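Local coordinates for extracellular solute-binding protein, family 5 (Chelativorans sp., PDB 6WM6) that binds EDTA and related aminopolycarboxylates in the periplasm, probably handing them to an ABC transporter for uptake, at residues P44-V50 against E558-E563; W138-R144 against H157-L163; M309-S313 against Y521-F525. All blocks are in the same frame, centred on the assembly; numbering follows the deposited sequence.

Contact 1. Residues P44-V50 against E558-E563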
loop_
_atom_site.group_PDB
_atom_site.type_symbol
_atom_site.label_atom_id
_atom_site.label_comp_id
_atom_site.label_asym_id
_atom_site.label_seq_id
_atom_site.Cartn_x
_atom_site.Cartn_y
_atom_site.Cartn_z
ATOM N N PRO A 44 24.403 14.558 -7.374
ATOM C CA PRO A 44 23.916 15.919 -7.615
ATOM C C PRO A 44 24.843 16.969 -7.017
ATOM O O PRO A 44 25.717 16.671 -6.202
ATOM C CB PRO A 44 22.548 15.946 -6.924
ATOM C CG PRO A 44 22.588 14.872 -5.920
ATOM C CD PRO A 44 23.610 13.848 -6.352
ATOM N N GLY A 45 24.630 18.199 -7.455
ATOM C CA GLY A 45 25.247 19.346 -6.821
ATOM C C GLY A 45 24.584 19.662 -5.507
ATOM O O GLY A 45 23.601 19.039 -5.102
ATOM N N LYS A 46 25.120 20.675 -4.831
ATOM C CA LYS A 46 24.614 21.108 -3.537
ATOM C C LYS A 46 23.762 22.355 -3.727
ATOM O O LYS A 46 24.202 23.326 -4.363
ATOM C CB LYS A 46 25.774 21.397 -2.580
ATOM C CG LYS A 46 25.671 20.707 -1.221
ATOM C CD LYS A 46 26.129 19.244 -1.263
ATOM C CE LYS A 46 25.990 18.582 0.112
ATOM N NZ LYS A 46 26.516 17.185 0.168
ATOM N N GLY A 47 22.550 22.325 -3.191
ATOM C CA GLY A 47 21.662 23.466 -3.177
ATOM C C GLY A 47 20.474 23.291 -4.108
ATOM O O GLY A 47 20.312 22.275 -4.786
ATOM N N GLY A 48 19.632 24.304 -4.116
ATOM C CA GLY A 48 18.451 24.285 -4.943
ATOM C C GLY A 48 17.223 23.783 -4.216
ATOM O O GLY A 48 17.225 23.558 -3.008
ATOM N N GLU A 49 16.146 23.621 -4.975
ATOM C CA GLU A 49 14.868 23.208 -4.404
ATOM C C GLU A 49 14.163 22.253 -5.348
ATOM O O GLU A 49 14.341 22.324 -6.568
ATOM C CB GLU A 49 13.940 24.404 -4.131
ATOM C CG GLU A 49 14.561 25.513 -3.289
ATOM C CD GLU A 49 13.536 26.534 -2.825
ATOM O OE1 GLU A 49 12.363 26.416 -3.230
ATOM O OE2 GLU A 49 13.912 27.443 -2.051
ATOM N N VAL A 50 13.367 21.355 -4.780
ATOM C CA VAL A 50 12.494 20.449 -5.521
ATOM C C VAL A 50 11.108 20.536 -4.895
ATOM O O VAL A 50 10.976 20.531 -3.660
ATOM C CB VAL A 50 13.012 19.001 -5.489
ATOM C CG1 VAL A 50 11.922 18.006 -5.939
ATOM C CG2 VAL A 50 14.271 18.869 -6.325
ATOM N N GLU A 558 19.118 11.429 -0.780
ATOM C CA GLU A 558 19.928 11.329 -1.978
ATOM C C GLU A 558 19.458 12.244 -3.101
ATOM O O GLU A 558 20.190 12.413 -4.078
ATOM C CB GLU A 558 19.959 9.884 -2.464
ATOM C CG GLU A 558 20.607 8.921 -1.448
ATOM C CD GLU A 558 20.237 7.452 -1.604
ATOM O OE1 GLU A 558 19.682 7.025 -2.646
ATOM O OE2 GLU A 558 20.502 6.683 -0.645
ATOM N N TRP A 559 18.275 12.821 -2.997
ATOM C CA TRP A 559 17.731 13.638 -4.075
ATOM C C TRP A 559 18.529 14.923 -4.232
ATOM O O TRP A 559 18.893 15.584 -3.255
ATOM C CB TRP A 559 16.302 14.046 -3.762
ATOM C CG TRP A 559 15.259 12.960 -3.781
ATOM C CD1 TRP A 559 15.467 11.613 -3.946
ATOM C CD2 TRP A 559 13.859 13.140 -3.637
ATOM N NE1 TRP A 559 14.267 10.955 -3.900
ATOM C CE2 TRP A 559 13.261 11.865 -3.703
ATOM C CE3 TRP A 559 13.046 14.254 -3.440
ATOM C CZ2 TRP A 559 11.892 11.683 -3.586
ATOM C CZ3 TRP A 559 11.685 14.084 -3.336
ATOM C CH2 TRP A 559 11.112 12.797 -3.414
ATOM N N GLY A 560 18.745 15.329 -5.472
ATOM C CA GLY A 560 19.398 16.607 -5.723
ATOM C C GLY A 560 19.344 16.939 -7.188
ATOM O O GLY A 560 18.985 16.095 -8.012
ATOM N N LEU A 561 19.753 18.166 -7.505
ATOM C CA LEU A 561 19.742 18.644 -8.878
ATOM C C LEU A 561 21.108 18.454 -9.524
ATOM O O LEU A 561 22.144 18.715 -8.912
ATOM C CB LEU A 561 19.375 20.134 -8.914
ATOM C CG LEU A 561 17.944 20.396 -8.453
ATOM C CD1 LEU A 561 17.746 21.889 -8.211
ATOM C CD2 LEU A 561 16.944 19.920 -9.473
ATOM N N ALA A 562 21.097 18.000 -10.771
ATOM C CA ALA A 562 22.335 17.847 -11.529
ATOM C C ALA A 562 23.039 19.182 -11.699
ATOM O O ALA A 562 22.403 20.222 -11.861
ATOM C CB ALA A 562 22.008 17.265 -12.909
ATOM N N GLU A 563 24.368 19.136 -11.667
ATOM C CA GLU A 563 25.160 20.352 -11.833
ATOM C C GLU A 563 25.153 20.820 -13.285
ATOM O O GLU A 563 25.226 20.014 -14.217
ATOM C CB GLU A 563 26.606 20.095 -11.405
ATOM C CG GLU A 563 26.763 19.593 -9.979
ATOM C CD GLU A 563 27.914 20.260 -9.247
ATOM O OE1 GLU A 563 28.060 21.495 -9.364
ATOM O OE2 GLU A 563 28.673 19.550 -8.552
HETATM O O HOH W 1 20.855 19.698 -5.372
HETATM O O HOH W 2 27.406 21.893 -6.143
#

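Contact 2. Residues W138-R144 against H157-L163. With SO4 (sulfate ion), chain D.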
loop_
_atom_site.group_PDB
_atom_site.type_symbol
_atom_site.label_atom_id
_atom_site.label_comp_id
_atom_site.label_asym_id
_atom_site.label_seq_id
_atom_site.Cartn_x
_atom_site.Cartn_y
_atom_site.Cartn_z
ATOM N N TRP A 138 6.693 0.830 20.422
ATOM C CA TRP A 138 6.117 -0.470 20.765
ATOM C C TRP A 138 4.911 -0.339 21.688
ATOM O O TRP A 138 3.875 -0.977 21.456
ATOM C CB TRP A 138 7.204 -1.325 21.418
ATOM C CG TRP A 138 6.747 -2.602 22.093
ATOM C CD1 TRP A 138 6.206 -3.695 21.504
ATOM C CD2 TRP A 138 6.854 -2.896 23.485
ATOM N NE1 TRP A 138 5.941 -4.663 22.460
ATOM C CE2 TRP A 138 6.349 -4.195 23.675
ATOM C CE3 TRP A 138 7.347 -2.190 24.593
ATOM C CZ2 TRP A 138 6.297 -4.803 24.925
ATOM C CZ3 TRP A 138 7.295 -2.787 25.830
ATOM C CH2 TRP A 138 6.776 -4.091 25.991
ATOM N N LYS A 139 5.009 0.516 22.708
ATOM C CA LYS A 139 3.882 0.691 23.625
ATOM C C LYS A 139 2.663 1.274 22.920
ATOM O O LYS A 139 1.534 0.904 23.248
ATOM C CB LYS A 139 4.282 1.552 24.827
ATOM C CG LYS A 139 5.184 0.812 25.797
ATOM C CD LYS A 139 5.401 1.577 27.096
ATOM C CE LYS A 139 6.238 0.734 28.050
ATOM N NZ LYS A 139 6.407 1.360 29.393
ATOM N N THR A 140 2.857 2.151 21.929
ATOM C CA THR A 140 1.698 2.666 21.205
ATOM C C THR A 140 1.078 1.611 20.297
ATOM O O THR A 140 -0.108 1.708 19.967
ATOM C CB THR A 140 2.017 3.914 20.355
ATOM O OG1 THR A 140 2.856 3.579 19.235
ATOM C CG2 THR A 140 2.659 5.013 21.189
ATOM N N GLN A 141 1.863 0.624 19.845
ATOM C CA GLN A 141 1.420 -0.313 18.820
ATOM C C GLN A 141 1.037 -1.686 19.347
ATOM O O GLN A 141 0.505 -2.485 18.565
ATOM C CB GLN A 141 2.522 -0.510 17.770
ATOM C CG GLN A 141 2.986 0.748 17.052
ATOM C CD GLN A 141 1.870 1.468 16.325
ATOM O OE1 GLN A 141 1.300 0.954 15.346
ATOM N NE2 GLN A 141 1.529 2.652 16.804
ATOM N N ASN A 142 1.319 -1.999 20.602
ATOM C CA ASN A 142 1.236 -3.393 21.066
ATOM C C ASN A 142 -0.129 -3.796 21.609
ATOM O O ASN A 142 -0.268 -4.934 22.068
ATOM C CB ASN A 142 2.350 -3.722 22.065
ATOM C CG ASN A 142 2.178 -3.052 23.415
ATOM O OD1 ASN A 142 1.093 -2.586 23.772
ATOM N ND2 ASN A 142 3.247 -3.023 24.186
ATOM N N ARG A 143 -1.120 -2.901 21.581
ATOM C CA ARG A 143 -2.499 -3.180 21.973
ATOM C C ARG A 143 -2.690 -3.300 23.480
ATOM O O ARG A 143 -3.829 -3.417 23.949
ATOM C CB ARG A 143 -3.003 -4.477 21.319
ATOM C CG ARG A 143 -2.964 -4.502 19.805
ATOM C CD ARG A 143 -4.010 -3.584 19.216
ATOM N NE ARG A 143 -4.241 -3.804 17.786
ATOM C CZ ARG A 143 -4.989 -3.005 17.032
ATOM N NH1 ARG A 143 -5.574 -1.944 17.585
ATOM N NH2 ARG A 143 -5.164 -3.252 15.744
ATOM N N ARG A 144 -1.607 -3.276 24.255
ATOM C CA ARG A 144 -1.697 -3.508 25.696
ATOM C C ARG A 144 -1.377 -2.274 26.525
ATOM O O ARG A 144 -2.178 -1.885 27.383
ATOM C CB ARG A 144 -0.757 -4.649 26.105
ATOM C CG ARG A 144 -1.127 -5.985 25.508
ATOM C CD ARG A 144 -0.220 -7.095 26.014
ATOM N NE ARG A 144 1.189 -6.852 25.697
ATOM C CZ ARG A 144 1.780 -7.227 24.560
ATOM N NH1 ARG A 144 1.080 -7.833 23.612
ATOM N NH2 ARG A 144 3.059 -6.967 24.381
ATOM N N HIS A 157 3.732 -5.885 16.375
ATOM C CA HIS A 157 4.340 -5.295 17.559
ATOM C C HIS A 157 3.786 -5.941 18.823
ATOM O O HIS A 157 4.490 -6.044 19.835
ATOM C CB HIS A 157 4.147 -3.766 17.595
ATOM C CG HIS A 157 4.985 -3.027 16.591
ATOM N ND1 HIS A 157 4.488 -2.634 15.362
ATOM C CD2 HIS A 157 6.286 -2.633 16.613
ATOM C CE1 HIS A 157 5.450 -2.024 14.677
ATOM N NE2 HIS A 157 6.543 -1.999 15.417
ATOM N N ASP A 158 2.534 -6.411 18.778
ATOM C CA ASP A 158 1.949 -7.090 19.925
ATOM C C ASP A 158 2.607 -8.440 20.219
ATOM O O ASP A 158 2.419 -8.973 21.327
ATOM C CB ASP A 158 0.422 -7.225 19.806
ATOM C CG ASP A 158 -0.042 -7.876 18.530
ATOM O OD1 ASP A 158 0.734 -8.094 17.592
ATOM O OD2 ASP A 158 -1.262 -8.182 18.448
ATOM N N PHE A 159 3.346 -9.015 19.276
ATOM C CA PHE A 159 4.063 -10.264 19.512
ATOM C C PHE A 159 5.335 -10.048 20.326
ATOM O O PHE A 159 5.912 -11.020 20.817
ATOM C CB PHE A 159 4.459 -10.940 18.195
ATOM C CG PHE A 159 3.326 -11.598 17.456
ATOM C CD1 PHE A 159 2.198 -10.884 17.081
ATOM C CD2 PHE A 159 3.411 -12.939 17.097
ATOM C CE1 PHE A 159 1.164 -11.505 16.378
ATOM C CE2 PHE A 159 2.384 -13.557 16.406
ATOM C CZ PHE A 159 1.266 -12.833 16.040
ATOM N N ILE A 160 5.804 -8.807 20.449
ATOM C CA ILE A 160 6.919 -8.494 21.340
ATOM C C ILE A 160 6.361 -8.376 22.756
ATOM O O ILE A 160 5.487 -7.543 23.034
ATOM C CB ILE A 160 7.633 -7.205 20.908
ATOM C CG1 ILE A 160 8.344 -7.416 19.558
ATOM C CG2 ILE A 160 8.615 -6.733 21.996
ATOM C CD1 ILE A 160 8.919 -6.137 18.963
ATOM N N GLU A 161 6.843 -9.226 23.649
ATOM C CA GLU A 161 6.379 -9.264 25.030
ATOM C C GLU A 161 7.236 -8.436 25.972
ATOM O O GLU A 161 6.698 -7.836 26.922
ATOM C CB GLU A 161 6.370 -10.724 25.515
ATOM C CG GLU A 161 5.741 -10.938 26.873
ATOM C CD GLU A 161 5.619 -12.409 27.208
ATOM O OE1 GLU A 161 6.573 -13.161 26.921
ATOM O OE2 GLU A 161 4.564 -12.812 27.739
ATOM N N THR A 162 8.536 -8.368 25.731
ATOM C CA THR A 162 9.443 -7.527 26.508
ATOM C C THR A 162 10.378 -6.802 25.552
ATOM O O THR A 162 10.813 -7.354 24.538
ATOM C CB THR A 162 10.264 -8.267 27.563
ATOM O OG1 THR A 162 11.156 -9.189 26.950
ATOM C CG2 THR A 162 9.348 -8.993 28.552
ATOM N N LEU A 163 10.679 -5.555 25.876
ATOM C CA LEU A 163 11.530 -4.713 25.048
ATOM C C LEU A 163 12.399 -3.913 25.999
ATOM O O LEU A 163 11.890 -3.044 26.721
ATOM C CB LEU A 163 10.689 -3.809 24.152
ATOM C CG LEU A 163 11.441 -3.037 23.066
ATOM C CD1 LEU A 163 12.169 -3.960 22.138
ATOM C CD2 LEU A 163 10.436 -2.195 22.292
HETATM S S SO4 D . -3.252 -6.386 13.808
HETATM O O1 SO4 D . -3.564 -5.132 14.517
HETATM O O2 SO4 D . -2.119 -6.167 12.905
HETATM O O3 SO4 D . -4.379 -6.798 12.972
HETATM O O4 SO4 D . -2.912 -7.425 14.773
HETATM O O HOH W 3 -3.297 -6.706 17.274
HETATM O O HOH W 4 4.093 -7.244 27.021
#

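Contact 3. Residues M309-S313 against Y521-F525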
loop_
_atom_site.group_PDB
_atom_site.type_symbol
_atom_site.label_atom_id
_atom_site.label_comp_id
_atom_site.label_asym_id
_atom_site.label_seq_id
_atom_site.Cartn_x
_atom_site.Cartn_y
_atom_site.Cartn_z
ATOM N N MET A 309 -12.319 -7.286 -7.916
ATOM C CA MET A 309 -13.755 -7.170 -7.731
ATOM C C MET A 309 -14.135 -8.038 -6.540
ATOM O O MET A 309 -13.914 -9.259 -6.550
ATOM C CB MET A 309 -14.538 -7.623 -8.949
ATOM C CG MET A 309 -16.021 -7.284 -8.794
ATOM S SD MET A 309 -17.048 -7.872 -10.148
ATOM C CE MET A 309 -16.935 -9.646 -9.924
ATOM N N GLY A 310 -14.717 -7.424 -5.520
ATOM C CA GLY A 310 -15.223 -8.157 -4.385
ATOM C C GLY A 310 -16.706 -8.447 -4.559
ATOM O O GLY A 310 -17.432 -7.703 -5.220
ATOM N N LEU A 311 -17.147 -9.546 -3.971
ATOM C CA LEU A 311 -18.511 -10.034 -4.107
ATOM C C LEU A 311 -19.085 -10.192 -2.702
ATOM O O LEU A 311 -18.429 -10.734 -1.815
ATOM C CB LEU A 311 -18.558 -11.362 -4.873
ATOM C CG LEU A 311 -17.941 -11.327 -6.269
ATOM C CD1 LEU A 311 -16.456 -11.663 -6.219
ATOM C CD2 LEU A 311 -18.662 -12.296 -7.212
ATOM N N ASN A 312 -20.305 -9.696 -2.508
ATOM C CA ASN A 312 -20.890 -9.656 -1.167
ATOM C C ASN A 312 -21.423 -11.039 -0.795
ATOM O O ASN A 312 -22.565 -11.388 -1.072
ATOM C CB ASN A 312 -21.996 -8.624 -1.145
ATOM C CG ASN A 312 -22.557 -8.417 0.228
ATOM O OD1 ASN A 312 -22.236 -9.163 1.148
ATOM N ND2 ASN A 312 -23.369 -7.388 0.375
ATOM N N SER A 313 -20.594 -11.837 -0.124
ATOM C CA SER A 313 -21.008 -13.175 0.282
ATOM C C SER A 313 -21.887 -13.142 1.523
ATOM O O SER A 313 -22.435 -14.197 1.892
ATOM C CB SER A 313 -19.815 -14.091 0.540
ATOM O OG SER A 313 -19.186 -13.814 1.786
ATOM N N TYR A 521 -13.880 -19.969 -2.482
ATOM C CA TYR A 521 -15.051 -19.291 -1.931
ATOM C C TYR A 521 -15.597 -18.224 -2.874
ATOM O O TYR A 521 -16.761 -17.835 -2.742
ATOM C CB TYR A 521 -14.654 -18.677 -0.580
ATOM C CG TYR A 521 -15.772 -18.123 0.250
ATOM C CD1 TYR A 521 -16.733 -18.965 0.802
ATOM C CD2 TYR A 521 -15.870 -16.762 0.504
ATOM C CE1 TYR A 521 -17.785 -18.445 1.581
ATOM C CE2 TYR A 521 -16.893 -16.249 1.276
ATOM C CZ TYR A 521 -17.830 -17.080 1.806
ATOM O OH TYR A 521 -18.863 -16.547 2.570
ATOM N N ALA A 522 -14.775 -17.726 -3.801
ATOM C CA ALA A 522 -15.222 -16.860 -4.887
ATOM C C ALA A 522 -15.857 -15.559 -4.404
ATOM O O ALA A 522 -16.814 -15.060 -4.999
ATOM C CB ALA A 522 -16.160 -17.607 -5.843
ATOM N N ALA A 523 -15.322 -14.981 -3.329
ATOM C CA ALA A 523 -15.745 -13.671 -2.851
ATOM C C ALA A 523 -14.782 -12.549 -3.229
ATOM O O ALA A 523 -15.078 -11.369 -2.973
ATOM C CB ALA A 523 -15.965 -13.687 -1.328
ATOM N N LEU A 524 -13.656 -12.874 -3.841
ATOM C CA LEU A 524 -12.652 -11.863 -4.201
ATOM C C LEU A 524 -11.971 -12.302 -5.493
ATOM O O LEU A 524 -11.344 -13.373 -5.552
ATOM C CB LEU A 524 -11.650 -11.666 -3.065
ATOM C CG LEU A 524 -10.640 -10.541 -3.244
ATOM C CD1 LEU A 524 -11.326 -9.209 -3.347
ATOM C CD2 LEU A 524 -9.673 -10.555 -2.051
ATOM N N PHE A 525 -12.123 -11.484 -6.530
ATOM C CA PHE A 525 -11.603 -11.768 -7.872
ATOM C C PHE A 525 -10.466 -10.814 -8.187
ATOM O O PHE A 525 -10.708 -9.615 -8.355
ATOM C CB PHE A 525 -12.755 -11.576 -8.865
ATOM C CG PHE A 525 -12.395 -11.788 -10.320
ATOM C CD1 PHE A 525 -12.284 -13.060 -10.859
ATOM C CD2 PHE A 525 -12.250 -10.708 -11.172
ATOM C CE1 PHE A 525 -12.017 -13.247 -12.200
ATOM C CE2 PHE A 525 -11.942 -10.895 -12.513
ATOM C CZ PHE A 525 -11.837 -12.168 -13.033
#

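Contact 1. Residues P44-V50 against E558-E563
Pro-44 and Gly-45 press against the backbone of Gly-560 and Leu-561, and one direct hydrogen bond joins the two segments: Gly-45 N donates to Leu-561 O over 2.9 Å. Water supplies a second polar link, since Leu-561 N donates to a molecule 2.8 Å away that also lies within hydrogen-bonding distance of Gly-45 O and Gly-47 O.

Van der Waals packing illustrates how a glycine lets a neighbouring side chain come close to the backbone. Pro-44 CB sits 3.4 Å from Gly-560 C, where a side chain on Gly-560 would strike the proline ring. Similarly, Gly-45 CA lies 3.5 Å from Glu-563 CG; the glutamate chain then bends at chi2 (-137°) and keeps its carboxylate beside that glycine.

Leu-561 reaches the other segment with both methyls. Leu-561 CD2 makes the apolar contact, meeting Val-50 CG2 at 4.3 Å, with Ile-540 touching both side chains, while Leu-561 CD1 packs against the backbone at Glu-49 O, 3.8 Å away.

Strand 49-54 is an edge strand of a four-stranded mixed sheet, and strand 560-561 pairs with 540-541. Joining the two ends of the chain within one lobe in this way is consistent with the two-lobed fold of family 5 solute-binding proteins.

Contact 2. Residues W138-R144 against H157-L163
Trp-138 reaches from the last turn of its helix across to Ile-160 and Leu-163. Its CB touches Leu-163 CD2 at 3.5 Å, and with CG anti to the backbone N (chi1 168°) the indole is carried out over the start of the strand. Further along, CD1 passes His-157 O, and NE1 donates to Ile-160 O at 3.0 Å; that oxygen lies in the ring plane, although the donor stands above the carbonyl plane. The six-membered ring takes a CH-pi contact from Leu-163 CB, 3.9 Å from its centroid, on the face that Ile-160 CG2 also meets. Asn-142 ND2, itself bonded to Asp-145, lies over the opposite face. At the far rim, Trp-138 CZ2 comes 3.7 Å from Glu-161 O.

Ile-160 O is gripped twice, because Arg-144 NH2 reaches it at 2.8 Å from the other side of the carbonyl plane. A bend at chi3 (-59°) turns the same guanidinium so that NH1 donates to Asp-158 O at 2.9 Å, on a lone pair. Arg-143 NH2 donates to the sulfate, and a water links Arg-143 NE, Asp-158 OD2 and the ion.

After helix 131-141, Asn-142 forms an Asx turn, and the chain returns through a loop carrying the Cys-146–Cys-149 disulfide to a short 3-10 turn. Strand 160-165 then runs as an outer strand of an antiparallel sheet beside 171-176, while helix 202-212 packs against Thr-140.

Contact 3. Residues M309-S313 against Y521-F525
Met-309 and Phe-525 face each other as an antiparallel hydrogen-bonded pair. Met-309 N donates to Phe-525 O and Phe-525 N returns the bond to Met-309 O, each over 2.9 Å. Two residues on, Leu-311 N donates to Ala-523 O at 2.9 Å from well above the carbonyl plane, an oxygen that Gly-310 CA also approaches in a CA-H...O contact of 3.5 Å.

The side-chain hydrogen bond lies beyond the paired strands. Tyr-521 OH donates to Ser-313 OG at 2.9 Å, the serine oxygen sitting near the plane of the ring at its edge. CG of the tyrosine is anti to the backbone N (chi1 -171°), which swings the phenol out toward the serine. Ser-313 OG is also bonded to Phe-484 O, and Arg-324 makes a cation-pi contact with the ring. A phenylalanine here would lack the hydroxyl, and Ser-313 OG, left without that donor, would probably be held less firmly despite its bond to Phe-484 O.

Van der Waals packing completes the contact. Leu-311 CD1 rests 3.5 Å from Ala-523 C, over the peptide backbone, and Met-309 CB meets Phe-525 CB at 4.3 Å; the latter two side chains also touch Leu-328 and Ile-331.

The chemistry implies a division of labour: buried backbone groups satisfy one another along strand 305-311 and from Ala-523 into strand 524-537, and a hydroxyl pair continues the connection where that pairing stops.

Overall arrangement
Followed from the N terminus, the chain enters contact 1 first and completes it last: residues 44-50 and 558-563 bracket both other contacts, bringing edge strand 49-54 of one sheet to strand 560-561, paired with 540-541. Contact 2 then ties helix 131-141 to strand 160-165 across a loop of only 12 residues. Contact 3 follows in series, its 207-residue excursion joining strand 305-311 to 524-537 in the large mixed sheet. The latter two lie within the first, and none cross. With centres about 48 Å (1 to 3), 40 Å (1 to 2) and 34 Å (2 to 3) apart, the three contacts lie in separate regions of the fold.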